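Side-chain contacts in homospermidine synthase (Legionella pneumophila subsp. pneumophila str. Philadelphia 1, PDB 2PH5), which binds NAD in a Rossmann-type domain and probably makes the polyamine homospermidine: residues 22-27 and 395-400; 51-56 and 386-391; 384-387 and 393-396. One frame throughout, in Å; residues are numbered along the deposited sequence.

From the N terminus, the chain passes strand 16-19 and enters helix 23-35, whose first turn meets helix 391-408 in contact 1; the loop so closed spans 367 residues. Nested inside it is contact 2, where residues 51-56, leading into helix 55-59, meet the loop 386-391. Contact 3 is local: its short loop overlaps the end of contact 2's loop and runs into the segment that closes contact 1. Contacts 1 and 2 tie the nucleotide-binding part to the C-terminal part, and contact 3 packs the end of helix 379-385 on helix 391-408, which contact 1 also uses. Asn389 joins contacts 1 and 2 by a probable hydrogen bond from ND2 to Ala27 O.

Contact 1: residues 22-27 and 395-400; sequences GCVGQA and QVVASM. With NAD (nicotinamide-adenine-dinucleotide), chain C.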
loop_
_atom_site.group_PDB
_atom_site.type_symbol
_atom_site.label_atom_id
_atom_site.label_comp_id
_atom_site.label_asym_id
_atom_site.label_seq_id
_atom_site.Cartn_x
_atom_site.Cartn_y
_atom_site.Cartn_z
ATOM N N GLY A 22 11.400 -14.938 -21.110
ATOM C CA GLY A 22 10.811 -13.827 -20.388
ATOM C C GLY A 22 11.784 -13.134 -19.447
ATOM O O GLY A 22 12.952 -12.898 -19.786
ATOM N N CYS A 23 11.282 -12.820 -18.254
ATOM C CA CYS A 23 12.046 -12.150 -17.206
ATOM C C CYS A 23 13.324 -12.919 -16.868
ATOM O O CYS A 23 14.428 -12.364 -16.907
ATOM C CB CYS A 23 11.176 -12.011 -15.951
ATOM S SG CYS A 23 9.467 -11.450 -16.275
ATOM N N VAL A 24 13.169 -14.198 -16.538
ATOM C CA VAL A 24 14.299 -15.059 -16.187
ATOM C C VAL A 24 15.218 -15.376 -17.377
ATOM O O VAL A 24 16.423 -15.128 -17.323
ATOM C CB VAL A 24 13.799 -16.396 -15.572
ATOM C CG1 VAL A 24 14.980 -17.300 -15.246
ATOM C CG2 VAL A 24 12.995 -16.114 -14.314
ATOM N N GLY A 25 14.640 -15.918 -18.443
ATOM C CA GLY A 25 15.409 -16.277 -19.621
ATOM C C GLY A 25 16.327 -15.202 -20.164
ATOM O O GLY A 25 17.488 -15.478 -20.457
ATOM N N GLN A 26 15.817 -13.982 -20.317
ATOM C CA GLN A 26 16.633 -12.891 -20.828
ATOM C C GLN A 26 17.759 -12.573 -19.862
ATOM O O GLN A 26 18.884 -12.311 -20.278
ATOM C CB GLN A 26 15.801 -11.620 -21.031
ATOM C CG GLN A 26 14.599 -11.783 -21.945
ATOM C CD GLN A 26 13.865 -10.475 -22.202
ATOM O OE1 GLN A 26 12.710 -10.477 -22.621
ATOM N NE2 GLN A 26 14.535 -9.355 -21.962
ATOM N N ALA A 27 17.459 -12.605 -18.569
ATOM C CA ALA A 27 18.465 -12.288 -17.563
ATOM C C ALA A 27 19.531 -13.369 -17.409
ATOM O O ALA A 27 20.581 -13.126 -16.820
ATOM C CB ALA A 27 17.794 -12.024 -16.225
ATOM N N GLN A 395 19.550 -12.323 -8.748
ATOM C CA GLN A 395 19.651 -13.303 -7.681
ATOM C C GLN A 395 19.056 -14.630 -8.145
ATOM O O GLN A 395 19.471 -15.701 -7.696
ATOM C CB GLN A 395 18.931 -12.814 -6.425
ATOM C CG GLN A 395 19.543 -11.589 -5.801
ATOM C CD GLN A 395 18.682 -11.021 -4.681
ATOM O OE1 GLN A 395 17.494 -10.770 -4.867
ATOM N NE2 GLN A 395 19.282 -10.813 -3.514
ATOM N N VAL A 396 18.102 -14.559 -9.067
ATOM C CA VAL A 396 17.459 -15.765 -9.570
ATOM C C VAL A 396 18.330 -16.512 -10.566
ATOM O O VAL A 396 18.452 -17.736 -10.494
ATOM C CB VAL A 396 16.119 -15.447 -10.248
ATOM C CG1 VAL A 396 15.358 -16.731 -10.511
ATOM C CG2 VAL A 396 15.316 -14.494 -9.381
ATOM N N VAL A 397 18.936 -15.782 -11.495
ATOM C CA VAL A 397 19.772 -16.414 -12.502
ATOM C C VAL A 397 21.123 -16.837 -11.928
ATOM O O VAL A 397 21.759 -17.768 -12.434
ATOM C CB VAL A 397 19.950 -15.488 -13.751
ATOM C CG1 VAL A 397 18.589 -15.218 -14.377
ATOM C CG2 VAL A 397 20.630 -14.181 -13.377
ATOM N N ALA A 398 21.561 -16.170 -10.864
ATOM C CA ALA A 398 22.823 -16.544 -10.235
ATOM C C ALA A 398 22.664 -17.988 -9.744
ATOM O O ALA A 398 23.537 -18.834 -9.958
ATOM C CB ALA A 398 23.135 -15.606 -9.066
ATOM N N SER A 399 21.521 -18.266 -9.122
ATOM C CA SER A 399 21.212 -19.597 -8.607
ATOM C C SER A 399 21.104 -20.633 -9.727
ATOM O O SER A 399 21.608 -21.755 -9.611
ATOM C CB SER A 399 19.897 -19.556 -7.827
ATOM O OG SER A 399 19.908 -18.478 -6.907
HETATM N N MSE A 400 20.440 -20.251 -10.810
HETATM C CA MSE A 400 20.272 -21.149 -11.941
HETATM C C MSE A 400 21.582 -21.513 -12.623
HETATM O O MSE A 400 21.847 -22.690 -12.870
HETATM C CB MSE A 400 19.325 -20.532 -12.959
HETATM C CG MSE A 400 17.954 -20.281 -12.394
HETATM SE SE MSE A 400 16.623 -20.538 -13.737
HETATM C CE MSE A 400 16.408 -22.458 -13.543
HETATM P PA NAD C . 7.576 -14.834 -18.203
HETATM O O1A NAD C . 6.077 -14.941 -18.283
HETATM O O2A NAD C . 8.182 -13.474 -18.187
HETATM O O5B NAD C . 8.273 -15.670 -19.406
HETATM C C5B NAD C . 7.849 -16.998 -19.703
HETATM C C4B NAD C . 8.177 -17.289 -21.180
HETATM O O4B NAD C . 7.700 -18.593 -21.433
HETATM C C3B NAD C . 7.494 -16.354 -22.182
HETATM O O3B NAD C . 8.465 -15.758 -23.046
HETATM C C2B NAD C . 6.540 -17.243 -22.930
HETATM O O2B NAD C . 6.315 -16.889 -24.276
HETATM C C1B NAD C . 7.130 -18.639 -22.726
HETATM N N9A NAD C . 6.166 -19.746 -22.733
HETATM C C8A NAD C . 4.834 -19.639 -22.297
HETATM N N7A NAD C . 4.005 -20.389 -23.049
HETATM C C5A NAD C . 4.777 -20.980 -23.990
HETATM C C6A NAD C . 4.462 -21.862 -25.023
HETATM N N6A NAD C . 3.231 -22.317 -25.263
HETATM N N1A NAD C . 5.508 -22.285 -25.831
HETATM C C2A NAD C . 6.809 -21.863 -25.640
HETATM N N3A NAD C . 7.145 -21.001 -24.623
HETATM C C4A NAD C . 6.115 -20.586 -23.828
HETATM O O3 NAD C . 7.963 -15.561 -16.853
HETATM P PN NAD C . 9.367 -15.910 -16.157
HETATM O O1N NAD C . 9.269 -15.479 -14.742
HETATM O O2N NAD C . 10.466 -15.347 -17.019
HETATM O O5D NAD C . 9.174 -17.474 -16.323
HETATM C C5D NAD C . 10.061 -18.470 -15.879
HETATM C C4D NAD C . 9.480 -18.958 -14.569
HETATM O O4D NAD C . 10.468 -18.880 -13.576
HETATM C C3D NAD C . 8.201 -19.432 -13.911
HETATM O O3D NAD C . 7.994 -20.822 -14.108
HETATM C C2D NAD C . 8.444 -19.064 -12.458
HETATM O O2D NAD C . 7.675 -19.805 -11.555
HETATM C C1D NAD C . 9.950 -19.242 -12.309
HETATM N N1N NAD C . 10.639 -18.334 -11.362
HETATM C C2N NAD C . 11.343 -18.848 -10.296
HETATM C C3N NAD C . 12.000 -17.940 -9.439
HETATM C C7N NAD C . 12.797 -18.404 -8.270
HETATM O O7N NAD C . 13.413 -17.445 -7.506
HETATM N N7N NAD C . 12.949 -19.676 -7.967
HETATM C C4N NAD C . 11.939 -16.527 -9.666
HETATM C C5N NAD C . 11.203 -16.045 -10.769
HETATM C C6N NAD C . 10.558 -16.926 -11.615
#
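Helix 23-27 and helix 395-400 cross at -66° with their axes 9.5 Å apart at closest approach, and Ala27 lies nearest Val397 along the backbones. Val397 reaches into the first turn of the other helix with both methyls: CG1 lies 3.8 Å from Ala27 CB and also rests on Val24 O, while CG2 meets Ala27 O. The small Ala27 lets the branched valine come this near. Val24 divides its two methyls between protein and cofactor. With CG1 anti to the backbone N (chi1 178°), that methyl turns to the selenium of Met400, a selenomethionine, with Val24 CG1 to Met400 SE at 3.9 Å; CG2 lies 3.7 Å from NAD C6N. From the other helix, Val396 sets CG1 3.5 Å from NAD C4N, so two valines border the nicotinamide ring.

The backbone serves the pyrophosphate. Cys23 N donates to NAD O2A and Val24 N to NAD O2N (3.0 Å), both nearly straight. Gly22, at the N-cap, has its CA 3.3 Å from NAD O5B; glycine, with no side chain, lets the backbone come this close to the cofactor, and it fits the glycine-rich turn of a Rossmann fold. The positive end of the helix dipole probably favours the phosphates, while the apolar contact joins two helices that each set a valine against the nicotinamide ring, one from each part of the chain.

Contact 2: residues 51-56 and 386-391; sequences TKVDVA and APYNNA
Val55 lays one methyl over a face of the Tyr388 ring, and this CH-pi contact is the tight part of the interface. Val55 CG2 stands 3.6 Å from the ring centroid and 21° off the ring normal, shifted toward the CD1 side, where it comes within 3.4 Å of Tyr388 CD1. It can do so because CG2 stands opposite the carbonyl carbon, beside the backbone N. Val55 CG1 lies over the same face but higher, nearest Tyr388 CD2 at 4.2 Å. A beta-branched residue suits this place because its two methyls give a compact surface that can lie against the aromatic face. Tyrosine suits its own, presenting a broad apolar face with a polar hydroxyl at the end.

The solvent side is looser: Val55 is buried, but Val53, Asp54 and Tyr388 are partly exposed. Val53 CG2 lies 4.4 Å from Tyr388 CD1, approaching the ring obliquely. Farther along, Asp54 OD1 and Tyr388 OH are 3.8 Å apart, with the carboxylate plane turned 82° from the ring plane. Ahead of helix 55-59, Thr51 OG1 accepts from Val53 N in an ST turn.

Tyr388 also packs on Gln58 and Tyr59 of that helix, while Val55 reaches back to Met29 of helix 23-35 and to Phe21, an NAD-binding residue. The contact thus lies where the loop between helices 379-385 and 391-408 crosses the start of helix 55-59, on the segment that follows strand 43-47 of the parallel sheet in the chain.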
loop_
_atom_site.group_PDB
_atom_site.type_symbol
_atom_site.label_atom_id
_atom_site.label_comp_id
_atom_site.label_asym_id
_atom_site.label_seq_id
_atom_site.Cartn_x
_atom_site.Cartn_y
_atom_site.Cartn_z
ATOM N N THR A 51 9.656 -10.371 -28.282
ATOM C CA THR A 51 10.044 -9.436 -27.238
ATOM C C THR A 51 10.549 -8.133 -27.835
ATOM O O THR A 51 11.131 -8.118 -28.919
ATOM C CB THR A 51 11.145 -10.044 -26.342
ATOM O OG1 THR A 51 11.482 -9.121 -25.300
ATOM C CG2 THR A 51 12.392 -10.357 -27.166
ATOM N N LYS A 52 10.323 -7.040 -27.119
ATOM C CA LYS A 52 10.756 -5.730 -27.579
ATOM C C LYS A 52 12.219 -5.528 -27.199
ATOM O O LYS A 52 12.788 -4.459 -27.421
ATOM C CB LYS A 52 9.892 -4.642 -26.934
ATOM C CG LYS A 52 9.519 -3.506 -27.877
ATOM C CD LYS A 52 8.648 -4.011 -29.024
ATOM C CE LYS A 52 8.284 -2.888 -29.986
ATOM N NZ LYS A 52 7.350 -3.339 -31.054
ATOM N N VAL A 53 12.825 -6.562 -26.627
ATOM C CA VAL A 53 14.216 -6.481 -26.209
ATOM C C VAL A 53 15.126 -7.147 -27.240
ATOM O O VAL A 53 14.717 -8.066 -27.954
ATOM C CB VAL A 53 14.414 -7.135 -24.818
ATOM C CG1 VAL A 53 14.483 -8.647 -24.954
ATOM C CG2 VAL A 53 15.665 -6.585 -24.155
ATOM N N ASP A 54 16.364 -6.678 -27.314
ATOM C CA ASP A 54 17.310 -7.216 -28.274
ATOM C C ASP A 54 18.402 -8.084 -27.656
ATOM O O ASP A 54 19.514 -8.155 -28.182
ATOM C CB ASP A 54 17.943 -6.061 -29.061
ATOM C CG ASP A 54 18.459 -4.952 -28.159
ATOM O OD1 ASP A 54 19.444 -5.179 -27.422
ATOM O OD2 ASP A 54 17.875 -3.847 -28.184
ATOM N N VAL A 55 18.078 -8.759 -26.557
ATOM C CA VAL A 55 19.047 -9.612 -25.875
ATOM C C VAL A 55 19.574 -10.713 -26.804
ATOM O O VAL A 55 20.791 -10.882 -26.956
ATOM C CB VAL A 55 18.421 -10.240 -24.593
ATOM C CG1 VAL A 55 19.438 -11.115 -23.866
ATOM C CG2 VAL A 55 17.944 -9.133 -23.682
ATOM N N ALA A 56 18.666 -11.448 -27.436
ATOM C CA ALA A 56 19.073 -12.501 -28.357
ATOM C C ALA A 56 19.961 -11.955 -29.480
ATOM O O ALA A 56 20.967 -12.570 -29.832
ATOM C CB ALA A 56 17.850 -13.181 -28.944
ATOM N N ALA A 386 26.175 -7.491 -14.449
ATOM C CA ALA A 386 25.545 -8.053 -15.638
ATOM C C ALA A 386 24.407 -7.206 -16.202
ATOM O O ALA A 386 23.634 -6.601 -15.455
ATOM C CB ALA A 386 25.032 -9.453 -15.328
ATOM N N PRO A 387 24.291 -7.161 -17.539
ATOM C CA PRO A 387 23.234 -6.390 -18.192
ATOM C C PRO A 387 21.916 -7.168 -18.150
ATOM O O PRO A 387 21.878 -8.324 -17.705
ATOM C CB PRO A 387 23.760 -6.244 -19.613
ATOM C CG PRO A 387 24.431 -7.560 -19.838
ATOM C CD PRO A 387 25.194 -7.758 -18.542
ATOM N N TYR A 388 20.847 -6.530 -18.617
ATOM C CA TYR A 388 19.524 -7.152 -18.662
ATOM C C TYR A 388 19.186 -7.780 -17.314
ATOM O O TYR A 388 18.588 -8.853 -17.244
ATOM C CB TYR A 388 19.510 -8.225 -19.753
ATOM C CG TYR A 388 20.086 -7.737 -21.055
ATOM C CD1 TYR A 388 19.422 -6.772 -21.809
ATOM C CD2 TYR A 388 21.318 -8.207 -21.519
ATOM C CE1 TYR A 388 19.967 -6.282 -22.992
ATOM C CE2 TYR A 388 21.877 -7.720 -22.706
ATOM C CZ TYR A 388 21.191 -6.757 -23.435
ATOM O OH TYR A 388 21.707 -6.248 -24.606
ATOM N N ASN A 389 19.570 -7.094 -16.245
ATOM C CA ASN A 389 19.345 -7.591 -14.898
ATOM C C ASN A 389 19.110 -6.499 -13.866
ATOM O O ASN A 389 19.687 -5.405 -13.938
ATOM C CB ASN A 389 20.556 -8.411 -14.441
ATOM C CG ASN A 389 20.428 -9.882 -14.770
ATOM O OD1 ASN A 389 19.692 -10.623 -14.105
ATOM N ND2 ASN A 389 21.146 -10.319 -15.794
ATOM N N ASN A 390 18.235 -6.802 -12.915
ATOM C CA ASN A 390 17.986 -5.901 -11.810
ATOM C C ASN A 390 18.386 -6.741 -10.604
ATOM O O ASN A 390 18.782 -7.894 -10.760
ATOM C CB ASN A 390 16.514 -5.446 -11.718
ATOM C CG ASN A 390 15.521 -6.595 -11.700
ATOM O OD1 ASN A 390 15.688 -7.584 -10.976
ATOM N ND2 ASN A 390 14.458 -6.456 -12.486
ATOM N N ALA A 391 18.308 -6.162 -9.413
ATOM C CA ALA A 391 18.679 -6.866 -8.200
ATOM C C ALA A 391 17.961 -8.211 -8.086
ATOM O O ALA A 391 18.587 -9.235 -7.815
ATOM C CB ALA A 391 18.371 -5.999 -6.992
#

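Contact 3: residues 384-387 and 393-396; sequences QIAP and SLQV. With NAD (nicotinamide-adenine-dinucleotide), chain C.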
loop_
_atom_site.group_PDB
_atom_site.type_symbol
_atom_site.label_atom_id
_atom_site.label_comp_id
_atom_site.label_asym_id
_atom_site.label_seq_id
_atom_site.Cartn_x
_atom_site.Cartn_y
_atom_site.Cartn_z
ATOM N N GLN A 384 26.666 -3.457 -12.681
ATOM C CA GLN A 384 28.063 -3.521 -13.062
ATOM C C GLN A 384 28.452 -4.985 -13.256
ATOM O O GLN A 384 29.417 -5.289 -13.957
ATOM C CB GLN A 384 28.952 -2.852 -12.006
ATOM C CG GLN A 384 29.001 -3.568 -10.689
ATOM C CD GLN A 384 30.068 -3.007 -9.749
ATOM O OE1 GLN A 384 30.067 -1.811 -9.429
ATOM N NE2 GLN A 384 30.979 -3.875 -9.295
ATOM N N ILE A 385 27.671 -5.884 -12.660
ATOM C CA ILE A 385 27.910 -7.326 -12.742
ATOM C C ILE A 385 27.334 -7.967 -14.006
ATOM O O ILE A 385 27.933 -8.885 -14.567
ATOM C CB ILE A 385 27.313 -8.055 -11.509
ATOM C CG1 ILE A 385 28.212 -7.836 -10.287
ATOM C CG2 ILE A 385 27.156 -9.542 -11.789
ATOM C CD1 ILE A 385 27.595 -8.308 -8.976
ATOM N N ALA A 386 26.175 -7.491 -14.449
ATOM C CA ALA A 386 25.545 -8.053 -15.638
ATOM C C ALA A 386 24.407 -7.206 -16.202
ATOM O O ALA A 386 23.634 -6.601 -15.455
ATOM C CB ALA A 386 25.032 -9.453 -15.328
ATOM N N PRO A 387 24.291 -7.161 -17.539
ATOM C CA PRO A 387 23.234 -6.390 -18.192
ATOM C C PRO A 387 21.916 -7.168 -18.150
ATOM O O PRO A 387 21.878 -8.324 -17.705
ATOM C CB PRO A 387 23.760 -6.244 -19.613
ATOM C CG PRO A 387 24.431 -7.560 -19.838
ATOM C CD PRO A 387 25.194 -7.758 -18.542
ATOM N N SER A 393 16.150 -10.117 -10.519
ATOM C CA SER A 393 16.455 -11.104 -11.545
ATOM C C SER A 393 17.840 -11.721 -11.354
ATOM O O SER A 393 17.999 -12.941 -11.452
ATOM C CB SER A 393 16.354 -10.484 -12.943
ATOM O OG SER A 393 17.339 -9.487 -13.137
ATOM N N LEU A 394 18.836 -10.883 -11.069
ATOM C CA LEU A 394 20.201 -11.372 -10.892
ATOM C C LEU A 394 20.343 -12.430 -9.804
ATOM O O LEU A 394 21.161 -13.342 -9.922
ATOM C CB LEU A 394 21.175 -10.222 -10.600
ATOM C CG LEU A 394 22.654 -10.650 -10.610
ATOM C CD1 LEU A 394 22.942 -11.384 -11.923
ATOM C CD2 LEU A 394 23.574 -9.431 -10.470
ATOM N N GLN A 395 19.550 -12.323 -8.748
ATOM C CA GLN A 395 19.651 -13.303 -7.681
ATOM C C GLN A 395 19.056 -14.630 -8.145
ATOM O O GLN A 395 19.471 -15.701 -7.696
ATOM C CB GLN A 395 18.931 -12.814 -6.425
ATOM C CG GLN A 395 19.543 -11.589 -5.801
ATOM C CD GLN A 395 18.682 -11.021 -4.681
ATOM O OE1 GLN A 395 17.494 -10.770 -4.867
ATOM N NE2 GLN A 395 19.282 -10.813 -3.514
ATOM N N VAL A 396 18.102 -14.559 -9.067
ATOM C CA VAL A 396 17.459 -15.765 -9.570
ATOM C C VAL A 396 18.330 -16.512 -10.566
ATOM O O VAL A 396 18.452 -17.736 -10.494
ATOM C CB VAL A 396 16.119 -15.447 -10.248
ATOM C CG1 VAL A 396 15.358 -16.731 -10.511
ATOM C CG2 VAL A 396 15.316 -14.494 -9.381
HETATM P PA NAD C . 7.576 -14.834 -18.203
HETATM O O1A NAD C . 6.077 -14.941 -18.283
HETATM O O2A NAD C . 8.182 -13.474 -18.187
HETATM O O5B NAD C . 8.273 -15.670 -19.406
HETATM C C5B NAD C . 7.849 -16.998 -19.703
HETATM C C4B NAD C . 8.177 -17.289 -21.180
HETATM O O4B NAD C . 7.700 -18.593 -21.433
HETATM C C3B NAD C . 7.494 -16.354 -22.182
HETATM O O3B NAD C . 8.465 -15.758 -23.046
HETATM C C2B NAD C . 6.540 -17.243 -22.930
HETATM O O2B NAD C . 6.315 -16.889 -24.276
HETATM C C1B NAD C . 7.130 -18.639 -22.726
HETATM N N9A NAD C . 6.166 -19.746 -22.733
HETATM C C8A NAD C . 4.834 -19.639 -22.297
HETATM N N7A NAD C . 4.005 -20.389 -23.049
HETATM C C5A NAD C . 4.777 -20.980 -23.990
HETATM C C6A NAD C . 4.462 -21.862 -25.023
HETATM N N6A NAD C . 3.231 -22.317 -25.263
HETATM N N1A NAD C . 5.508 -22.285 -25.831
HETATM C C2A NAD C . 6.809 -21.863 -25.640
HETATM N N3A NAD C . 7.145 -21.001 -24.623
HETATM C C4A NAD C . 6.115 -20.586 -23.828
HETATM O O3 NAD C . 7.963 -15.561 -16.853
HETATM P PN NAD C . 9.367 -15.910 -16.157
HETATM O O1N NAD C . 9.269 -15.479 -14.742
HETATM O O2N NAD C . 10.466 -15.347 -17.019
HETATM O O5D NAD C . 9.174 -17.474 -16.323
HETATM C C5D NAD C . 10.061 -18.470 -15.879
HETATM C C4D NAD C . 9.480 -18.958 -14.569
HETATM O O4D NAD C . 10.468 -18.880 -13.576
HETATM C C3D NAD C . 8.201 -19.432 -13.911
HETATM O O3D NAD C . 7.994 -20.822 -14.108
HETATM C C2D NAD C . 8.444 -19.064 -12.458
HETATM O O2D NAD C . 7.675 -19.805 -11.555
HETATM C C1D NAD C . 9.950 -19.242 -12.309
HETATM N N1N NAD C . 10.639 -18.334 -11.362
HETATM C C2N NAD C . 11.343 -18.848 -10.296
HETATM C C3N NAD C . 12.000 -17.940 -9.439
HETATM C C7N NAD C . 12.797 -18.404 -8.270
HETATM O O7N NAD C . 13.413 -17.445 -7.506
HETATM N N7N NAD C . 12.949 -19.676 -7.967
HETATM C C4N NAD C . 11.939 -16.527 -9.666
HETATM C C5N NAD C . 11.203 -16.045 -10.769
HETATM C C6N NAD C . 10.558 -16.926 -11.615
#
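Leu394 sends its forked tip from the beginning of helix 391-408 toward the end of helix 379-385, where Ile385 and Ala386 receive it. From CB the chain runs to CG, which extends away from the backbone N (chi1 -172°) and carries the branch toward the other segment. Neither CB nor CG is within 4.2 Å of a partner there; the touching is left to the two methyls. Leu394 CD2 meets Ile385 CG2 at 3.8 Å and also lies 4.1 Å from Ile385 CB, with the two side chains crossing at about a right angle.

The arrangement is one of two consecutive helices joined by a short loop within the C-terminal part of the chain: Ala386 is the first residue to leave helical angles, and Asn390 caps the next helix through its OD1 and Ser393 N. Leucine suits this position because its fork can touch two neighbouring residues at once. The second methyl, Leu394 CD1, lies 4.4 Å from Ala386 CB, a looser approach to a small side chain that points toward it. Around this pair, Leu394 also packs on Leu31 of helix 23-35 and Leu377 of strand 370-378, and Tyr433 touches both Leu394 and Ile385.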